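Local coordinates for pirin-like protein YHAK (Escherichia coli, PDB 2VEC), which belongs to the pirin family of bicupins, lacks quercetin 2,3-dioxygenase activity, and appears to be a redox-sensitive cytoplasmic protein with a reactive cysteine, at residues A113-T118 with R148-I153; D86-I91 with L176-Q181; D100-H105 with P120-S125; A61-L66 with M138-D143. All blocks are in the same frame, centred on the assembly; numbering follows the deposited sequence.

Contact 1 (A113-T118 with R148-I153); sequences ALLLST and RENPLI
S117 and N150 make the polar centre of this contact. The amide nitrogen ND2 of N150 donates to OG of S117 at 2.9 Å, nearly straight (166°) and with the hydroxyl oxygen lying in the amide plane. S117 meets it because its OG stands beside its own backbone N (chi1 -68°), on the side where 148-153 runs past. ND2 has a second acceptor in the backbone O of Q177, so the N150 amide ties together three pieces of chain.

Backbone bonding continues the pairing. S117 N donates to L152 O at 3.0 Å, while the CA of I153 points its hydrogen at L115 O over 3.5 Å, beside the antiparallel, non-hydrogen-bonded pair L116-I153.

The apolar part sits on the face that carries L116 and I153. Their side chains lie alongside one another, pointing the same way, with L116 CD2 3.8 Å from I153 CG1. L114 CD1 comes up to the other branch, CG2 of I153, at 3.9 Å.

Water 1 fills in between the chains, giving protons to L115 O and P151 O and accepting from S117 OG. With the hydroxyl engaged by an amide and a water, and that same water bridging the carbonyls of L115 and P151, the edge between 112-116 and the incoming strand 153-157 is closed by directed polar bonds where the regular ladder gives out.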
loop_
_atom_site.group_PDB
_atom_site.type_symbol
_atom_site.label_atom_id
_atom_site.label_comp_id
_atom_site.label_asym_id
_atom_site.label_seq_id
_atom_site.Cartn_x
_atom_site.Cartn_y
_atom_site.Cartn_z
ATOM N N ALA A 113 1.524 -1.948 9.357
ATOM C CA ALA A 113 2.158 -1.403 8.167
ATOM C C ALA A 113 3.575 -0.932 8.542
ATOM O O ALA A 113 3.809 -0.378 9.639
ATOM C CB ALA A 113 1.305 -0.228 7.596
ATOM N N LEU A 114 4.513 -1.159 7.638
ATOM C CA LEU A 114 5.924 -0.885 7.888
ATOM C C LEU A 114 6.430 -0.012 6.743
ATOM O O LEU A 114 6.214 -0.374 5.580
ATOM C CB LEU A 114 6.672 -2.227 7.894
ATOM C CG LEU A 114 8.202 -2.295 7.727
ATOM C CD1 LEU A 114 8.924 -1.656 8.934
ATOM C CD2 LEU A 114 8.624 -3.727 7.626
ATOM N N LEU A 115 7.139 1.067 7.057
ATOM C CA LEU A 115 7.818 1.846 6.032
ATOM C C LEU A 115 9.346 1.734 6.181
ATOM O O LEU A 115 9.907 2.005 7.241
ATOM C CB LEU A 115 7.382 3.324 6.078
ATOM C CG LEU A 115 8.067 4.226 5.044
ATOM C CD1 LEU A 115 7.538 3.967 3.617
ATOM C CD2 LEU A 115 7.913 5.714 5.375
ATOM N N LEU A 116 10.021 1.311 5.119
ATOM C CA LEU A 116 11.493 1.329 5.091
ATOM C C LEU A 116 11.922 2.434 4.158
ATOM O O LEU A 116 11.599 2.383 2.970
ATOM C CB LEU A 116 12.015 -0.034 4.594
ATOM C CG LEU A 116 11.533 -1.240 5.404
ATOM C CD1 LEU A 116 11.942 -2.540 4.704
ATOM C CD2 LEU A 116 12.160 -1.163 6.804
ATOM N N SER A 117 12.631 3.424 4.697
ATOM C CA SER A 117 13.121 4.568 3.901
ATOM C C SER A 117 14.513 4.142 3.545
ATOM O O SER A 117 15.404 4.181 4.397
ATOM C CB SER A 117 13.102 5.854 4.719
ATOM O OG SER A 117 11.737 6.198 4.949
ATOM N N THR A 118 14.670 3.615 2.331
ATOM C CA THR A 118 15.866 2.831 2.016
ATOM C C THR A 118 17.032 3.741 1.663
ATOM O O THR A 118 16.841 4.924 1.320
ATOM C CB THR A 118 15.631 1.812 0.878
ATOM O OG1 THR A 118 15.411 2.514 -0.342
ATOM C CG2 THR A 118 14.414 0.919 1.172
ATOM N N ARG A 148 16.587 13.461 1.122
ATOM C CA ARG A 148 15.549 13.867 2.068
ATOM C C ARG A 148 15.601 13.056 3.351
ATOM O O ARG A 148 15.637 11.812 3.297
ATOM C CB ARG A 148 14.153 13.777 1.421
ATOM C CG ARG A 148 13.821 15.054 0.646
ATOM C CD ARG A 148 12.761 14.948 -0.390
ATOM N NE ARG A 148 11.405 15.100 0.097
ATOM C CZ ARG A 148 10.578 16.110 -0.186
ATOM N NH1 ARG A 148 10.976 17.145 -0.917
ATOM N NH2 ARG A 148 9.343 16.089 0.307
ATOM N N GLU A 149 15.558 13.753 4.492
ATOM C CA GLU A 149 15.575 13.102 5.814
ATOM C C GLU A 149 14.283 12.317 6.018
ATOM O O GLU A 149 13.198 12.763 5.642
ATOM C CB GLU A 149 15.747 14.120 6.965
ATOM C CG GLU A 149 17.102 14.892 7.008
ATOM C CD GLU A 149 17.140 15.987 8.085
ATOM O OE1 GLU A 149 16.400 15.855 9.099
ATOM O OE2 GLU A 149 17.924 16.980 7.946
ATOM N N ASN A 150 14.401 11.124 6.599
ATOM C CA ASN A 150 13.237 10.359 7.014
ATOM C C ASN A 150 13.712 9.232 7.928
ATOM O O ASN A 150 14.798 8.700 7.716
ATOM C CB ASN A 150 12.497 9.772 5.813
ATOM C CG ASN A 150 10.990 9.753 6.026
ATOM O OD1 ASN A 150 10.417 10.750 6.505
ATOM N ND2 ASN A 150 10.340 8.660 5.642
ATOM N N PRO A 151 12.896 8.839 8.927
ATOM C CA PRO A 151 13.376 7.748 9.794
ATOM C C PRO A 151 13.594 6.479 8.958
ATOM O O PRO A 151 12.852 6.246 8.013
ATOM C CB PRO A 151 12.199 7.527 10.766
ATOM C CG PRO A 151 11.424 8.751 10.739
ATOM C CD PRO A 151 11.535 9.263 9.299
ATOM N N LEU A 152 14.620 5.689 9.276
ATOM C CA LEU A 152 14.898 4.443 8.534
ATOM C C LEU A 152 13.712 3.480 8.573
ATOM O O LEU A 152 13.375 2.869 7.561
ATOM C CB LEU A 152 16.137 3.724 9.123
ATOM C CG LEU A 152 17.492 4.382 8.849
ATOM C CD1 LEU A 152 18.597 3.471 9.348
ATOM C CD2 LEU A 152 17.670 4.680 7.380
ATOM N N ILE A 153 13.091 3.334 9.748
ATOM C CA ILE A 153 12.037 2.342 9.952
ATOM C C ILE A 153 10.925 2.964 10.789
ATOM O O ILE A 153 11.195 3.566 11.851
ATOM C CB ILE A 153 12.611 1.122 10.730
ATOM C CG1 ILE A 153 13.657 0.366 9.896
ATOM C CG2 ILE A 153 11.470 0.157 11.240
ATOM C CD1 ILE A 153 14.487 -0.644 10.706
HETATM O O HOH W 1 10.571 4.863 7.440
HETATM O O HOH W 2 15.195 1.272 6.090
#

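Contact 2 (D86-I91 with L176-Q181); sequences DILNVI and LQLRQQ
D86 loses more surface here than any other residue, and R179 and Q180 both reach for its carboxylate. R179 grips it side-on: NH2 donates to OD1 at 2.8 Å and NE to OD2 at 2.8 Å, both bonds close to straight, and each oxygen uses the syn lone pair on the side of its twin. Carboxylate and guanidinium are only 10° from coplanar, the textbook bidentate salt bridge. The arginine chain runs extended from CG to NE, which carries the flat head out to the acid.

Q180 arrives from another direction. Its chain bends at chi2 (80°) and brings NE2 to OD2 at 3.0 Å, from above the carboxylate plane, with the two planes 74° apart. The same NE2 also donates to the backbone O of D143. Water 3 bonds to OD2, to the backbone N of R179 and to OE1 of Q180, so OD2 collects three donors.

L88, two residues along the same strand, supplies the greasy half. Its CD1 meets L176 CD1 at 4.0 Å and lies more loosely against L178 CD2, while A167 of strand 163-168 touches all three leucines.

Segment 86-91 belongs to the pirin cupin sheet and 176-181 to the sequence of the C-terminal cupin, so the contact joins the two halves of the bicupin. OD1 also accepts from T118 N, and this buried carboxylate, ringed by donors and paired with an arginine, is probably kept ionised and fixed in rotation.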
loop_
_atom_site.group_PDB
_atom_site.type_symbol
_atom_site.label_atom_id
_atom_site.label_comp_id
_atom_site.label_asym_id
_atom_site.label_seq_id
_atom_site.Cartn_x
_atom_site.Cartn_y
_atom_site.Cartn_z
ATOM N N ASP A 86 11.265 4.007 -1.657
ATOM C CA ASP A 86 10.958 3.575 -0.303
ATOM C C ASP A 86 9.912 2.511 -0.383
ATOM O O ASP A 86 9.108 2.484 -1.323
ATOM C CB ASP A 86 10.439 4.741 0.515
ATOM C CG ASP A 86 11.543 5.777 0.776
ATOM O OD1 ASP A 86 12.744 5.399 0.756
ATOM O OD2 ASP A 86 11.205 6.948 1.001
ATOM N N ILE A 87 9.915 1.644 0.625
ATOM C CA ILE A 87 9.106 0.417 0.575
ATOM C C ILE A 87 8.102 0.474 1.699
ATOM O O ILE A 87 8.479 0.656 2.853
ATOM C CB ILE A 87 10.023 -0.833 0.785
ATOM C CG1 ILE A 87 11.180 -0.890 -0.236
ATOM C CG2 ILE A 87 9.224 -2.139 0.808
ATOM C CD1 ILE A 87 10.764 -0.830 -1.671
ATOM N N LEU A 88 6.828 0.296 1.391
ATOM C CA LEU A 88 5.830 0.227 2.447
ATOM C C LEU A 88 5.143 -1.111 2.383
ATOM O O LEU A 88 4.552 -1.449 1.347
ATOM C CB LEU A 88 4.825 1.364 2.266
ATOM C CG LEU A 88 3.920 1.757 3.450
ATOM C CD1 LEU A 88 3.479 3.218 3.319
ATOM C CD2 LEU A 88 2.700 0.813 3.521
ATOM N N ASN A 89 5.220 -1.874 3.482
ATOM C CA ASN A 89 4.643 -3.196 3.573
ATOM C C ASN A 89 3.421 -3.174 4.483
ATOM O O ASN A 89 3.440 -2.561 5.571
ATOM C CB ASN A 89 5.674 -4.221 4.143
ATOM C CG ASN A 89 6.876 -4.431 3.197
ATOM O OD1 ASN A 89 6.744 -4.318 1.980
ATOM N ND2 ASN A 89 8.049 -4.627 3.754
ATOM N N VAL A 90 2.372 -3.847 4.052
ATOM C CA VAL A 90 1.198 -3.998 4.850
ATOM C C VAL A 90 1.099 -5.501 5.029
ATOM O O VAL A 90 0.908 -6.244 4.060
ATOM C CB VAL A 90 -0.039 -3.449 4.115
ATOM C CG1 VAL A 90 -1.345 -3.708 4.925
ATOM C CG2 VAL A 90 0.167 -1.952 3.789
ATOM N N ILE A 91 1.336 -5.942 6.250
ATOM C CA ILE A 91 1.221 -7.370 6.565
ATOM C C ILE A 91 -0.241 -7.764 6.673
ATOM O O ILE A 91 -0.963 -7.276 7.534
ATOM C CB ILE A 91 1.922 -7.759 7.858
ATOM C CG1 ILE A 91 3.332 -7.139 7.937
ATOM C CG2 ILE A 91 2.013 -9.305 7.945
ATOM C CD1 ILE A 91 4.250 -7.513 6.776
ATOM N N LEU A 176 2.273 7.108 9.396
ATOM C CA LEU A 176 3.680 6.965 8.954
ATOM C C LEU A 176 4.096 8.240 8.243
ATOM O O LEU A 176 3.320 8.814 7.475
ATOM C CB LEU A 176 3.835 5.803 7.953
ATOM C CG LEU A 176 3.476 4.393 8.493
ATOM C CD1 LEU A 176 3.170 3.396 7.316
ATOM C CD2 LEU A 176 4.566 3.806 9.470
ATOM N N GLN A 177 5.313 8.685 8.490
ATOM C CA GLN A 177 5.786 9.919 7.834
ATOM C C GLN A 177 6.503 9.535 6.547
ATOM O O GLN A 177 7.498 8.818 6.584
ATOM C CB GLN A 177 6.720 10.667 8.761
ATOM C CG GLN A 177 7.325 11.898 8.131
ATOM C CD GLN A 177 8.155 12.636 9.148
ATOM O OE1 GLN A 177 7.627 13.127 10.132
ATOM N NE2 GLN A 177 9.468 12.639 8.961
ATOM N N LEU A 178 6.036 10.059 5.418
ATOM C CA LEU A 178 6.687 9.822 4.122
ATOM C C LEU A 178 7.573 10.990 3.710
ATOM O O LEU A 178 7.311 12.145 4.069
ATOM C CB LEU A 178 5.616 9.614 3.051
ATOM C CG LEU A 178 4.666 8.424 3.253
ATOM C CD1 LEU A 178 3.596 8.485 2.108
ATOM C CD2 LEU A 178 5.408 7.119 3.216
ATOM N N ARG A 179 8.620 10.710 2.939
ATOM C CA ARG A 179 9.392 11.793 2.339
ATOM C C ARG A 179 8.956 12.050 0.882
ATOM O O ARG A 179 9.674 12.714 0.130
ATOM C CB ARG A 179 10.895 11.515 2.441
ATOM C CG ARG A 179 11.343 10.197 1.870
ATOM C CD ARG A 179 12.832 10.106 1.963
ATOM N NE ARG A 179 13.290 8.763 1.640
ATOM C CZ ARG A 179 14.540 8.341 1.785
ATOM N NH1 ARG A 179 15.514 9.171 2.233
ATOM N NH2 ARG A 179 14.813 7.078 1.457
ATOM N N GLN A 180 7.785 11.519 0.524
ATOM C CA GLN A 180 7.045 11.873 -0.705
ATOM C C GLN A 180 5.804 12.661 -0.316
ATOM O O GLN A 180 5.321 12.529 0.818
ATOM C CB GLN A 180 6.552 10.630 -1.463
ATOM C CG GLN A 180 7.670 9.716 -1.944
ATOM C CD GLN A 180 8.228 8.794 -0.820
ATOM O OE1 GLN A 180 7.570 8.535 0.178
ATOM N NE2 GLN A 180 9.455 8.325 -1.001
ATOM N N GLN A 181 5.272 13.445 -1.265
ATOM C CA GLN A 181 4.015 14.197 -1.063
ATOM C C GLN A 181 2.819 13.307 -1.388
ATOM O O GLN A 181 2.090 13.522 -2.366
ATOM C CB GLN A 181 3.983 15.459 -1.937
ATOM C CG GLN A 181 4.860 16.566 -1.458
ATOM C CD GLN A 181 4.610 16.948 -0.009
ATOM O OE1 GLN A 181 5.516 16.855 0.814
ATOM N NE2 GLN A 181 3.362 17.364 0.316
HETATM O O HOH W 3 8.961 7.787 2.499
#

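Contact 3 (D100-H105 with P120-S125); sequences DSEGNH and PGVSYS
D100 and Y124 form an antiparallel, non-hydrogen-bonded pair with CA atoms 4.3 Å apart, and just beyond it a type I turn from D100 to G103 carries the chain away from S123. S101 and S123 close the end of the ladder with two bonds of different kinds. S101 N donates to S123 O at 2.8 Å, in the carbonyl plane though bent (133°). In return S123 N donates to the side-chain OG of S101 at 2.9 Å, nearly straight, a hydroxyl standing in for the carbonyl of a regular strand; chi1 of 46° folds OG back between N and C of its own residue, where it faces the neighbouring chain.

V122 lies against the turn with both branches: CG1 is 3.5 Å from S101 OG and 3.8 Å from D100 CB, while CG2 touches CG of E102. D100 runs alongside Y124, its CB 3.5 Å from ring carbon CD1, with carboxylate and ring 80° apart. Water 4 lies between D100 OD2 and the phenol OH, at a doubtfully short distance from the latter; OH is bonded to the backbone N of Q119.

OD1 of D100 takes the backbone N-H groups of E102 and N104 from opposite faces of the carboxylate. The first of these makes an Asx turn, here overlapping the type I turn in the hairpin that links strands 95-100 and 105-109 of the four-stranded cupin sheet.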
loop_
_atom_site.group_PDB
_atom_site.type_symbol
_atom_site.label_atom_id
_atom_site.label_comp_id
_atom_site.label_asym_id
_atom_site.label_seq_id
_atom_site.Cartn_x
_atom_site.Cartn_y
_atom_site.Cartn_z
ATOM N N ASP A 100 18.520 -5.272 7.314
ATOM C CA ASP A 100 19.335 -4.644 6.297
ATOM C C ASP A 100 20.822 -4.868 6.555
ATOM O O ASP A 100 21.201 -5.345 7.621
ATOM C CB ASP A 100 18.955 -3.168 6.091
ATOM C CG ASP A 100 19.476 -2.235 7.173
ATOM O OD1 ASP A 100 20.475 -2.530 7.878
ATOM O OD2 ASP A 100 18.906 -1.131 7.273
ATOM N N SER A 101 21.657 -4.548 5.577
ATOM C CA SER A 101 23.094 -4.796 5.712
ATOM C C SER A 101 23.809 -3.900 6.731
ATOM O O SER A 101 24.988 -4.112 7.015
ATOM C CB SER A 101 23.792 -4.764 4.349
ATOM O OG SER A 101 23.395 -3.651 3.571
ATOM N N GLU A 102 23.107 -2.902 7.269
ATOM C CA GLU A 102 23.670 -1.992 8.276
ATOM C C GLU A 102 23.326 -2.405 9.710
ATOM O O GLU A 102 23.703 -1.724 10.672
ATOM C CB GLU A 102 23.237 -0.541 8.018
ATOM C CG GLU A 102 23.747 0.065 6.712
ATOM C CD GLU A 102 25.269 0.034 6.574
ATOM O OE1 GLU A 102 25.980 0.396 7.538
ATOM O OE2 GLU A 102 25.751 -0.353 5.487
ATOM N N GLY A 103 22.632 -3.532 9.854
ATOM C CA GLY A 103 22.305 -4.055 11.179
ATOM C C GLY A 103 20.898 -3.736 11.667
ATOM O O GLY A 103 20.462 -4.290 12.688
ATOM N N ASN A 104 20.189 -2.853 10.957
ATOM C CA ASN A 104 18.827 -2.470 11.343
ATOM C C ASN A 104 17.848 -3.625 11.161
ATOM O O ASN A 104 17.958 -4.393 10.204
ATOM C CB ASN A 104 18.336 -1.263 10.561
ATOM C CG ASN A 104 19.247 -0.072 10.686
ATOM O OD1 ASN A 104 19.681 0.483 9.681
ATOM N ND2 ASN A 104 19.534 0.340 11.917
ATOM N N HIS A 105 16.918 -3.765 12.101
ATOM C CA HIS A 105 15.949 -4.858 12.056
ATOM C C HIS A 105 14.616 -4.445 12.660
ATOM O O HIS A 105 14.552 -3.590 13.555
ATOM C CB HIS A 105 16.484 -6.096 12.769
ATOM C CG HIS A 105 16.899 -5.834 14.182
ATOM N ND1 HIS A 105 16.028 -5.949 15.245
ATOM C CD2 HIS A 105 18.081 -5.427 14.704
ATOM C CE1 HIS A 105 16.662 -5.640 16.363
ATOM N NE2 HIS A 105 17.909 -5.319 16.063
ATOM N N PRO A 120 20.886 4.123 -0.417
ATOM C CA PRO A 120 21.768 3.701 -1.511
ATOM C C PRO A 120 22.761 2.601 -1.156
ATOM O O PRO A 120 23.543 2.751 -0.217
ATOM C CB PRO A 120 22.525 4.989 -1.841
ATOM C CG PRO A 120 21.522 6.054 -1.596
ATOM C CD PRO A 120 20.703 5.589 -0.411
ATOM N N GLY A 121 22.719 1.500 -1.906
ATOM C CA GLY A 121 23.706 0.423 -1.744
ATOM C C GLY A 121 23.502 -0.460 -0.520
ATOM O O GLY A 121 24.340 -1.304 -0.216
ATOM N N VAL A 122 22.395 -0.277 0.194
ATOM C CA VAL A 122 22.134 -1.096 1.363
ATOM C C VAL A 122 21.266 -2.271 0.900
ATOM O O VAL A 122 20.394 -2.088 0.074
ATOM C CB VAL A 122 21.511 -0.245 2.513
ATOM C CG1 VAL A 122 21.005 -1.120 3.659
ATOM C CG2 VAL A 122 22.538 0.800 3.019
ATOM N N SER A 123 21.535 -3.471 1.401
ATOM C CA SER A 123 20.760 -4.661 1.044
ATOM C C SER A 123 19.719 -4.952 2.106
ATOM O O SER A 123 19.994 -4.797 3.299
ATOM C CB SER A 123 21.674 -5.882 0.895
ATOM O OG SER A 123 22.262 -5.922 -0.388
ATOM N N TYR A 124 18.557 -5.440 1.671
ATOM C CA TYR A 124 17.407 -5.638 2.531
ATOM C C TYR A 124 16.850 -7.039 2.389
ATOM O O TYR A 124 16.702 -7.543 1.279
ATOM C CB TYR A 124 16.298 -4.611 2.166
ATOM C CG TYR A 124 16.719 -3.186 2.430
ATOM C CD1 TYR A 124 16.467 -2.574 3.667
ATOM C CD2 TYR A 124 17.404 -2.447 1.452
ATOM C CE1 TYR A 124 16.876 -1.228 3.911
ATOM C CE2 TYR A 124 17.819 -1.142 1.692
ATOM C CZ TYR A 124 17.556 -0.537 2.914
ATOM O OH TYR A 124 17.995 0.762 3.118
ATOM N N SER A 125 16.504 -7.655 3.511
ATOM C CA SER A 125 15.979 -9.014 3.483
ATOM C C SER A 125 14.666 -9.123 4.242
ATOM O O SER A 125 14.396 -8.349 5.162
ATOM C CB SER A 125 17.010 -10.001 4.033
ATOM O OG SER A 125 17.047 -9.973 5.443
HETATM O O HOH W 4 18.370 1.160 5.555
#

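Contact 4 (A61-L66 with M138-D143); sequences ASLRVL and MQLWLD
V65 packs over the indole of W141, the two side chains running alongside and pointing the same way. Its CB stands 3.8 Å from the centroid of the five-membered ring, 18° off the normal, a CH-pi contact, while CG2 reaches the six-membered side at CE3, 3.6 Å away. On the other face L66 CD1 meets L140 CD1 at 3.7 Å, and L63 CD1 touches both L140 and L142.

At the end of the strand D143 gathers the polar bonds. OD1 takes R64 NH1 at 3.0 Å through its syn lone pair, and the guanidinium, folded back by bends at chi2 and chi3, presents its edge. OD2 accepts S62 N at 2.8 Å on the anti side, and the D143 backbone N answers to S62 O.

Between these two regions the register slips by one. R64 and V65 both face W141, with R64 N donating to W141 O and W141 N to V65 O: a classic beta bulge in the antiparallel pairing of strands 63-71 and 135-143, neighbours in the six-stranded sheet of the N-terminal cupin.

Further out, the indole is steered by its NE1, which donates to Q139 OE1 at 2.7 Å with that oxygen in the ring plane, and Y82 meets the tryptophan edge-to-face. H51 ND1 bonds to D143 OD2, and R64 NE is held by F49 O. Behind L63 and L140 lies I252 of strand 247-254, from the other cupin half.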
loop_
_atom_site.group_PDB
_atom_site.type_symbol
_atom_site.label_atom_id
_atom_site.label_comp_id
_atom_site.label_asym_id
_atom_site.label_seq_id
_atom_site.Cartn_x
_atom_site.Cartn_y
_atom_site.Cartn_z
ATOM N N ALA A 61 7.193 12.287 -6.767
ATOM C CA ALA A 61 7.217 10.808 -6.817
ATOM C C ALA A 61 5.998 10.172 -7.446
ATOM O O ALA A 61 4.856 10.743 -7.397
ATOM C CB ALA A 61 7.368 10.237 -5.380
ATOM N N SER A 62 6.220 8.967 -7.986
ATOM C CA SER A 62 5.164 8.079 -8.477
ATOM C C SER A 62 5.124 6.768 -7.682
ATOM O O SER A 62 6.128 6.385 -7.056
ATOM C CB SER A 62 5.351 7.771 -9.974
ATOM O OG SER A 62 5.138 8.963 -10.760
ATOM N N LEU A 63 3.960 6.135 -7.672
ATOM C CA LEU A 63 3.791 4.727 -7.269
ATOM C C LEU A 63 4.463 3.836 -8.313
ATOM O O LEU A 63 4.029 3.843 -9.470
ATOM C CB LEU A 63 2.313 4.407 -7.191
ATOM C CG LEU A 63 1.971 2.955 -6.865
ATOM C CD1 LEU A 63 2.428 2.597 -5.431
ATOM C CD2 LEU A 63 0.477 2.674 -7.072
ATOM N N ARG A 64 5.537 3.140 -7.939
ATOM C CA ARG A 64 6.321 2.344 -8.923
ATOM C C ARG A 64 6.010 0.842 -8.945
ATOM O O ARG A 64 6.118 0.177 -9.970
ATOM C CB ARG A 64 7.819 2.582 -8.716
ATOM C CG ARG A 64 8.216 4.079 -8.810
ATOM C CD ARG A 64 7.742 4.723 -10.172
ATOM N NE ARG A 64 8.210 3.996 -11.360
ATOM C CZ ARG A 64 9.430 4.118 -11.881
ATOM N NH1 ARG A 64 10.320 4.945 -11.308
ATOM N NH2 ARG A 64 9.749 3.461 -12.988
ATOM N N VAL A 65 5.613 0.299 -7.804
ATOM C CA VAL A 65 5.268 -1.119 -7.759
ATOM C C VAL A 65 4.149 -1.228 -6.743
ATOM O O VAL A 65 4.167 -0.508 -5.741
ATOM C CB VAL A 65 6.459 -1.936 -7.238
ATOM C CG1 VAL A 65 5.993 -3.384 -6.767
ATOM C CG2 VAL A 65 7.553 -2.006 -8.320
ATOM N N LEU A 66 3.171 -2.095 -7.006
ATOM C CA LEU A 66 2.283 -2.562 -5.941
ATOM C C LEU A 66 2.210 -4.070 -6.081
ATOM O O LEU A 66 1.898 -4.629 -7.167
ATOM C CB LEU A 66 0.883 -1.908 -5.998
ATOM C CG LEU A 66 -0.003 -2.403 -4.811
ATOM C CD1 LEU A 66 -0.894 -1.345 -4.294
ATOM C CD2 LEU A 66 -0.779 -3.696 -5.172
ATOM N N MET A 138 1.304 -7.056 1.361
ATOM C CA MET A 138 1.187 -6.187 0.193
ATOM C C MET A 138 2.319 -5.182 0.344
ATOM O O MET A 138 2.722 -4.857 1.467
ATOM C CB MET A 138 -0.167 -5.518 0.190
ATOM C CG MET A 138 -0.318 -4.423 -0.869
ATOM S SD MET A 138 -2.052 -4.026 -1.163
ATOM C CE MET A 138 -2.655 -5.513 -1.993
ATOM N N GLN A 139 2.889 -4.769 -0.775
ATOM C CA GLN A 139 4.101 -3.930 -0.746
ATOM C C GLN A 139 3.928 -2.892 -1.798
ATOM O O GLN A 139 3.491 -3.222 -2.917
ATOM C CB GLN A 139 5.337 -4.806 -1.011
ATOM C CG GLN A 139 6.633 -4.006 -1.105
ATOM C CD GLN A 139 7.836 -4.878 -1.278
ATOM O OE1 GLN A 139 8.286 -5.094 -2.395
ATOM N NE2 GLN A 139 8.362 -5.404 -0.178
ATOM N N LEU A 140 4.215 -1.632 -1.443
ATOM C CA LEU A 140 4.203 -0.511 -2.366
ATOM C C LEU A 140 5.642 0.006 -2.483
ATOM O O LEU A 140 6.358 0.008 -1.469
ATOM C CB LEU A 140 3.342 0.626 -1.755
ATOM C CG LEU A 140 1.808 0.609 -1.809
ATOM C CD1 LEU A 140 1.175 -0.669 -1.277
ATOM C CD2 LEU A 140 1.275 1.823 -1.024
ATOM N N TRP A 141 6.087 0.416 -3.677
ATOM C CA TRP A 141 7.343 1.173 -3.814
ATOM C C TRP A 141 6.989 2.583 -4.297
ATOM O O TRP A 141 6.247 2.709 -5.291
ATOM C CB TRP A 141 8.282 0.578 -4.881
ATOM C CG TRP A 141 8.774 -0.841 -4.696
ATOM C CD1 TRP A 141 8.332 -1.798 -3.790
ATOM C CD2 TRP A 141 9.748 -1.477 -5.498
ATOM N NE1 TRP A 141 9.009 -2.978 -3.991
ATOM C CE2 TRP A 141 9.895 -2.802 -5.028
ATOM C CE3 TRP A 141 10.544 -1.047 -6.581
ATOM C CZ2 TRP A 141 10.784 -3.703 -5.617
ATOM C CZ3 TRP A 141 11.444 -1.963 -7.154
ATOM C CH2 TRP A 141 11.560 -3.251 -6.671
ATOM N N LEU A 142 7.522 3.623 -3.624
ATOM C CA LEU A 142 7.344 5.035 -4.061
ATOM C C LEU A 142 8.721 5.568 -4.397
ATOM O O LEU A 142 9.677 5.283 -3.646
ATOM C CB LEU A 142 6.796 5.891 -2.906
ATOM C CG LEU A 142 5.402 5.431 -2.422
ATOM C CD1 LEU A 142 4.980 6.221 -1.128
ATOM C CD2 LEU A 142 4.415 5.710 -3.525
ATOM N N ASP A 143 8.850 6.341 -5.475
ATOM C CA ASP A 143 10.127 7.011 -5.772
ATOM C C ASP A 143 10.538 7.815 -4.566
ATOM O O ASP A 143 9.678 8.435 -3.908
ATOM C CB ASP A 143 10.021 8.017 -6.929
ATOM C CG ASP A 143 9.641 7.365 -8.264
ATOM O OD1 ASP A 143 10.387 6.471 -8.717
ATOM O OD2 ASP A 143 8.594 7.771 -8.834
#

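Overall arrangement
Contacts 2 and 4 are buried, each centred about 8 Å from the chain's centre; contact 1 is partly buried, and contact 3, about 21 Å out, is the most peripheral. Contacts 1 and 4 and the 86-91 side of contact 2 lie on one sheet; segment 176-181 reaches it from the other cupin half by side chains and water. Contact 3 belongs to the four-stranded sheet and touches contact 1 through Y124 and N104. Chemistry follows place: contact 4 is a ladder with apolar packing, ended by the R64-D143 salt bridge, contact 2 a buried ion pair, contact 1 an edge completed by amide and water, and contact 3 a turn held by an aspartate and two serines, with V122 packed against it.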